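FrpC operon protein (PDB 5EDF) is an iron-regulated meningococcal protein, named FrpD, that binds the RTX protein FrpC and is putatively involved in adhesion. Local coordinates at residues Q202-Q205 against Q206-V209; E216-V219 against Q220-V223. All coordinates share one frame; numbering follows the deposited sequence.

Contact 1 of 2, residues Q202-Q205 against Q206-V209; sequences QLTQ and QELV
Q202 meets E207 through a shared water: the water donates to the backbone O of Q202 and, at 2.7 Å, to OE1 of E207. One residue on, L203 faces the first turn of helix 205-224, its N donating to H165 NE2. Its CD1 lies 3.9 Å from CD2 of L208, the two leucine side chains crossing at about a right angle, while its CD2 rests near the carboxylate of E207. T204 carries the cap. Its backbone N donates to E207 OE1 over 2.9 Å and nearly straight (168°), using the lone pair of OE1 that points away from the other oxygen. In return E207 N donates to T204 OG1 at 3.0 Å (164°). These reciprocal bonds define a capping box with T204 as N-cap. The first torsion of T204 (chi1 68°) sets OG1 between its backbone N and carbonyl carbon, from where it meets the N-H of E207; E207 reaches back with an extended chain beyond CG. T204 O opens the i to i+4 pattern by accepting from L208 N at 3.0 Å, with CG of L208 packed against the same oxygen. Q205 O continues it with V209 N at 2.8 Å. The side chains of Q205 and V209 run side by side, CG to CG2 3.9 Å, and Q205 NE2 bonds S128 OG, its OE1 A129 N. E207 is also held from outside, OE2 accepting from W74 NE1. OE1 thus has two sound donors, a backbone N-H and a water, and OE2 has an indole N-H. Such a setting, next to a helix N terminus, would be expected to stabilise a negative charge on E207 and fix where the helix starts.

Contact 2 of 2, residues E216-V219 against Q220-V223; sequences EQLV and QSFV
L218 O is gripped by the hydroxyl of S221, which donates from OG over 2.7 Å, in the carbonyl plane and on a lone pair. Weak bonds from S221 N and F222 N converge on the same oxygen. The hydroxyl comes within range because chi1 of S221, 80°, turns OG back over the preceding turn. L218 O also lies over the centre of the F222 ring, 3.4 Å above its plane. The L218 side chain lies on the same side of the ring as its own O, displaced toward CZ and CE1 (CG to CZ 3.6 Å, CD1 to CE1 3.6 Å). F222 N bonds V219 O at 3.0 Å, an i to i+3 link whose donor sits 62° out of the carbonyl plane, whereas Q220 N to E216 O keeps the i to i+4 pattern at 3.0 Å (162°). Beyond the helix, F222 packs on M28 and I63, and E216 OE2 forms a salt bridge with K155. The i+3 bond of F222 N, with V223 N to Q220 O of the same kind, beside a weak i+4 bond to L218 O, indicates a locally tightened, 3-10-like turn. There the serine hydroxyl supplies L218 O with a well-directed donor where the backbone N-H groups approach it only weakly.

From the N terminus, all the strands precede both contacts in the sequence. Contact 1 lies where the loop after strand 189-193 enters helix 205-224, and contact 2 lies late on that same helix. Each is local, joining consecutive residues without closing a long loop, and the two follow in series, neither nested nor crossed. Their centres are 21 Å apart and their nearest atoms about 6 Å, without touching. The helix therefore bridges different regions: around contact 1 it rests on strands 150-155, 161-167 and 178-186 of the nine-stranded antiparallel sheet, and around contact 2 on strands 61-70 and 178-186 of that sheet and on strand 26-31 of the smaller mixed sheet.

Contact 1 of 2, residues Q202-Q205 against Q206-V209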
ATOM      1  N   GLN A 202      -0.841 -16.025  -7.917  1.00 18.89           N
ATOM      2  CA  GLN A 202      -2.120 -15.339  -8.051  1.00 17.80           C
ATOM      3  C   GLN A 202      -2.802 -15.237  -6.684  1.00 18.99           C
ATOM      4  O   GLN A 202      -2.827 -16.182  -5.910  1.00 22.74           O
ATOM      5  CB  GLN A 202      -3.009 -16.060  -9.061  1.00 21.11           C
ATOM      6  CG  GLN A 202      -4.268 -15.316  -9.452  1.00 19.23           C
ATOM      7  CD  GLN A 202      -5.144 -16.077 -10.443  1.00 26.46           C
ATOM      8  OE1 GLN A 202      -4.691 -16.987 -11.113  1.00 32.85           O
ATOM      9  NE2 GLN A 202      -6.394 -15.661 -10.544  1.00 35.34           N
ATOM     10  N   LEU A 203      -3.359 -14.067  -6.397  1.00 16.61           N
ATOM     11  CA  LEU A 203      -3.986 -13.781  -5.148  1.00 16.55           C
ATOM     12  C   LEU A 203      -5.485 -13.684  -5.372  1.00 17.46           C
ATOM     13  O   LEU A 203      -5.950 -13.287  -6.442  1.00 18.32           O
ATOM     14  CB  LEU A 203      -3.431 -12.450  -4.586  1.00 15.39           C
ATOM     15  CG  LEU A 203      -1.930 -12.453  -4.325  1.00 16.19           C
ATOM     16  CD1 LEU A 203      -1.453 -11.041  -3.878  1.00 16.59           C
ATOM     17  CD2 LEU A 203      -1.530 -13.508  -3.281  1.00 20.12           C
ATOM     18  N   THR A 204      -6.255 -14.025  -4.361  1.00 18.04           N
ATOM     19  CA  THR A 204      -7.691 -13.975  -4.468  1.00 17.17           C
ATOM     20  C   THR A 204      -8.199 -12.576  -4.212  1.00 15.95           C
ATOM     21  O   THR A 204      -7.495 -11.727  -3.645  1.00 14.79           O
ATOM     22  CB  THR A 204      -8.379 -14.901  -3.459  1.00 19.21           C
ATOM     23  OG1 THR A 204      -8.170 -14.389  -2.137  1.00 21.61           O
ATOM     24  CG2 THR A 204      -7.840 -16.340  -3.528  1.00 20.36           C
ATOM     25  N   GLN A 205      -9.438 -12.314  -4.594  1.00 17.31           N
ATOM     26  CA  GLN A 205     -10.069 -11.058  -4.297  1.00 15.06           C
ATOM     27  C   GLN A 205     -10.091 -10.803  -2.791  1.00 16.55           C
ATOM     28  O   GLN A 205      -9.932  -9.659  -2.346  1.00 15.02           O
ATOM     29  CB  GLN A 205     -11.476 -10.973  -4.869  1.00 17.51           C
ATOM     30  CG  GLN A 205     -12.088  -9.604  -4.702  1.00 17.51           C
ATOM     31  CD  GLN A 205     -13.501  -9.474  -5.255  1.00 17.24           C
ATOM     32  OE1 GLN A 205     -14.138 -10.462  -5.635  1.00 18.06           O
ATOM     33  NE2 GLN A 205     -14.036  -8.253  -5.234  1.00 17.00           N
ATOM     34  N   GLN A 206     -10.294 -11.866  -2.019  1.00 15.57           N
ATOM     35  CA  GLN A 206     -10.352 -11.730  -0.574  1.00 16.74           C
ATOM     36  C   GLN A 206      -9.012 -11.273  -0.010  1.00 16.03           C
ATOM     37  O   GLN A 206      -8.961 -10.434   0.897  1.00 16.84           O
ATOM     38  CB  GLN A 206     -10.828 -13.020   0.096  1.00 20.64           C
ATOM     39  CG  GLN A 206     -12.286 -13.400  -0.208  1.00 23.54           C
ATOM     40  CD  GLN A 206     -12.476 -14.256  -1.460  1.00 23.01           C
ATOM     41  OE1 GLN A 206     -11.579 -14.401  -2.302  1.00 25.93           O
ATOM     42  NE2 GLN A 206     -13.666 -14.822  -1.585  1.00 27.44           N
ATOM     43  N   GLU A 207      -7.913 -11.827  -0.524  1.00 16.32           N
ATOM     44  CA  GLU A 207      -6.576 -11.386  -0.101  1.00 16.22           C
ATOM     45  C   GLU A 207      -6.329  -9.928  -0.466  1.00 13.85           C
ATOM     46  O   GLU A 207      -5.839  -9.159   0.354  1.00 14.59           O
ATOM     47  CB  GLU A 207      -5.497 -12.247  -0.744  1.00 15.96           C
ATOM     48  CG  GLU A 207      -5.446 -13.660  -0.175  1.00 18.88           C
ATOM     49  CD  GLU A 207      -4.460 -14.543  -0.907  1.00 20.62           C
ATOM     50  OE1 GLU A 207      -4.713 -14.879  -2.096  1.00 20.75           O
ATOM     51  OE2 GLU A 207      -3.458 -14.971  -0.278  1.00 21.25           O
ATOM     52  N   LEU A 208      -6.706  -9.547  -1.680  1.00 12.63           N
ATOM     53  CA  LEU A 208      -6.446  -8.190  -2.178  1.00 11.54           C
ATOM     54  C   LEU A 208      -7.323  -7.131  -1.502  1.00 12.58           C
ATOM     55  O   LEU A 208      -6.830  -6.123  -1.011  1.00 12.53           O
ATOM     56  CB  LEU A 208      -6.619  -8.174  -3.696  1.00 13.87           C
ATOM     57  CG  LEU A 208      -5.684  -9.062  -4.500  1.00 13.42           C
ATOM     58  CD1 LEU A 208      -6.163  -9.240  -5.952  1.00 18.34           C
ATOM     59  CD2 LEU A 208      -4.310  -8.431  -4.493  1.00 16.24           C
ATOM     60  N   VAL A 209      -8.639  -7.371  -1.454  1.00 12.71           N
ATOM     61  CA  VAL A 209      -9.546  -6.474  -0.724  1.00 12.72           C
ATOM     62  C   VAL A 209      -9.215  -6.433   0.756  1.00 13.46           C
ATOM     63  O   VAL A 209      -9.233  -5.359   1.373  1.00 14.46           O
ATOM     64  CB  VAL A 209     -11.053  -6.833  -0.971  1.00 12.52           C
ATOM     65  CG1 VAL A 209     -11.959  -5.997  -0.061  1.00 14.80           C
ATOM     66  CG2 VAL A 209     -11.400  -6.555  -2.424  1.00 14.92           C
TER
HETATM   67  O   HOH W   1      -3.641 -16.995  -3.322  1.00 26.60           O

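Contact 2 of 2, residues E216-V219 against Q220-V223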
ATOM      1  N   GLU A 216      -6.976   1.103   4.562  1.00 11.70           N
ATOM      2  CA  GLU A 216      -7.966   2.148   4.829  1.00 12.76           C
ATOM      3  C   GLU A 216      -8.051   2.395   6.336  1.00 13.42           C
ATOM      4  O   GLU A 216      -8.040   3.531   6.779  1.00 14.44           O
ATOM      5  CB  GLU A 216      -9.337   1.711   4.321  1.00 14.86           C
ATOM      6  CG  GLU A 216      -9.450   1.605   2.847  1.00 18.85           C
ATOM      7  CD  GLU A 216     -10.832   1.209   2.395  1.00 24.55           C
ATOM      8  OE1 GLU A 216     -11.258   0.044   2.609  1.00 23.62           O
ATOM      9  OE2 GLU A 216     -11.477   2.088   1.797  1.00 24.90           O
ATOM     10  N   GLN A 217      -8.112   1.335   7.128  1.00 13.29           N
ATOM     11  CA  GLN A 217      -8.173   1.469   8.578  1.00 15.78           C
ATOM     12  C   GLN A 217      -6.907   2.160   9.111  1.00 14.79           C
ATOM     13  O   GLN A 217      -6.974   3.045   9.993  1.00 14.12           O
ATOM     14  CB  GLN A 217      -8.402   0.097   9.221  1.00 17.63           C
ATOM     15  CG  GLN A 217      -8.504   0.075  10.735  1.00 25.48           C
ATOM     16  CD  GLN A 217      -8.534  -1.361  11.257  1.00 37.24           C
ATOM     17  OE1 GLN A 217      -7.562  -2.119  11.105  1.00 40.64           O
ATOM     18  NE2 GLN A 217      -9.659  -1.747  11.840  1.00 39.08           N
ATOM     19  N   LEU A 218      -5.763   1.770   8.560  1.00 12.88           N
ATOM     20  CA  LEU A 218      -4.475   2.314   8.990  1.00 12.60           C
ATOM     21  C   LEU A 218      -4.393   3.824   8.721  1.00 13.38           C
ATOM     22  O   LEU A 218      -4.072   4.630   9.593  1.00 13.46           O
ATOM     23  CB  LEU A 218      -3.343   1.539   8.303  1.00 13.26           C
ATOM     24  CG  LEU A 218      -1.925   1.944   8.658  1.00 13.61           C
ATOM     25  CD1 LEU A 218      -1.667   1.799  10.165  1.00 14.72           C
ATOM     26  CD2 LEU A 218      -0.968   1.101   7.843  1.00 15.44           C
ATOM     27  N   VAL A 219      -4.703   4.224   7.502  1.00 12.71           N
ATOM     28  CA  VAL A 219      -4.609   5.651   7.122  1.00 12.76           C
ATOM     29  C   VAL A 219      -5.614   6.442   7.965  1.00 13.63           C
ATOM     30  O   VAL A 219      -5.301   7.509   8.481  1.00 14.66           O
ATOM     31  CB  VAL A 219      -4.831   5.817   5.603  1.00 13.21           C
ATOM     32  CG1 VAL A 219      -5.054   7.295   5.227  1.00 17.79           C
ATOM     33  CG2 VAL A 219      -3.669   5.179   4.825  1.00 14.77           C
ATOM     34  N   GLN A 220      -6.814   5.899   8.162  1.00 14.78           N
ATOM     35  CA  GLN A 220      -7.802   6.598   8.987  1.00 17.61           C
ATOM     36  C   GLN A 220      -7.331   6.750  10.434  1.00 16.61           C
ATOM     37  O   GLN A 220      -7.646   7.749  11.071  1.00 18.96           O
ATOM     38  CB  GLN A 220      -9.157   5.910   8.933  1.00 17.65           C
ATOM     39  CG  GLN A 220      -9.831   6.073   7.558  1.00 22.55           C
ATOM     40  CD  GLN A 220     -11.063   5.239   7.377  1.00 33.69           C
ATOM     41  OE1 GLN A 220     -11.132   4.095   7.832  1.00 37.99           O
ATOM     42  NE2 GLN A 220     -12.048   5.799   6.679  1.00 34.83           N
ATOM     43  N   SER A 221      -6.545   5.788  10.926  1.00 15.38           N
ATOM     44  CA  SER A 221      -6.025   5.846  12.310  1.00 15.68           C
ATOM     45  C   SER A 221      -5.034   7.016  12.487  1.00 17.07           C
ATOM     46  O   SER A 221      -4.865   7.496  13.589  1.00 19.46           O
ATOM     47  CB  SER A 221      -5.363   4.523  12.740  1.00 18.07           C
ATOM     48  OG  SER A 221      -4.046   4.396  12.251  1.00 17.38           O
ATOM     49  N   PHE A 222      -4.415   7.457  11.396  1.00 15.40           N
ATOM     50  CA  PHE A 222      -3.461   8.539  11.448  1.00 13.42           C
ATOM     51  C   PHE A 222      -4.117   9.912  11.560  1.00 17.15           C
ATOM     52  O   PHE A 222      -3.493  10.892  11.914  1.00 18.38           O
ATOM     53  CB  PHE A 222      -2.571   8.552  10.203  1.00 14.31           C
ATOM     54  CG  PHE A 222      -1.742   7.289   9.954  1.00 12.76           C
ATOM     55  CD1 PHE A 222      -1.450   6.366  10.917  1.00 13.10           C
ATOM     56  CD2 PHE A 222      -1.248   7.086   8.673  1.00 13.10           C
ATOM     57  CE1 PHE A 222      -0.679   5.247  10.645  1.00 14.13           C
ATOM     58  CE2 PHE A 222      -0.478   5.992   8.385  1.00 12.66           C
ATOM     59  CZ  PHE A 222      -0.215   5.050   9.358  1.00 12.84           C
ATOM     60  N   VAL A 223      -5.397  10.005  11.224  1.00 19.01           N
ATOM     61  CA  VAL A 223      -6.091  11.286  11.250  1.00 22.41           C
ATOM     62  C   VAL A 223      -7.184  11.294  12.306  1.00 27.73           C
ATOM     63  O   VAL A 223      -7.826  12.320  12.540  1.00 45.92           O
ATOM     64  CB  VAL A 223      -6.676  11.637   9.887  1.00 28.80           C
ATOM     65  CG1 VAL A 223      -5.554  11.961   8.934  1.00 29.42           C
ATOM     66  CG2 VAL A 223      -7.524  10.505   9.342  1.00 30.11           C
TER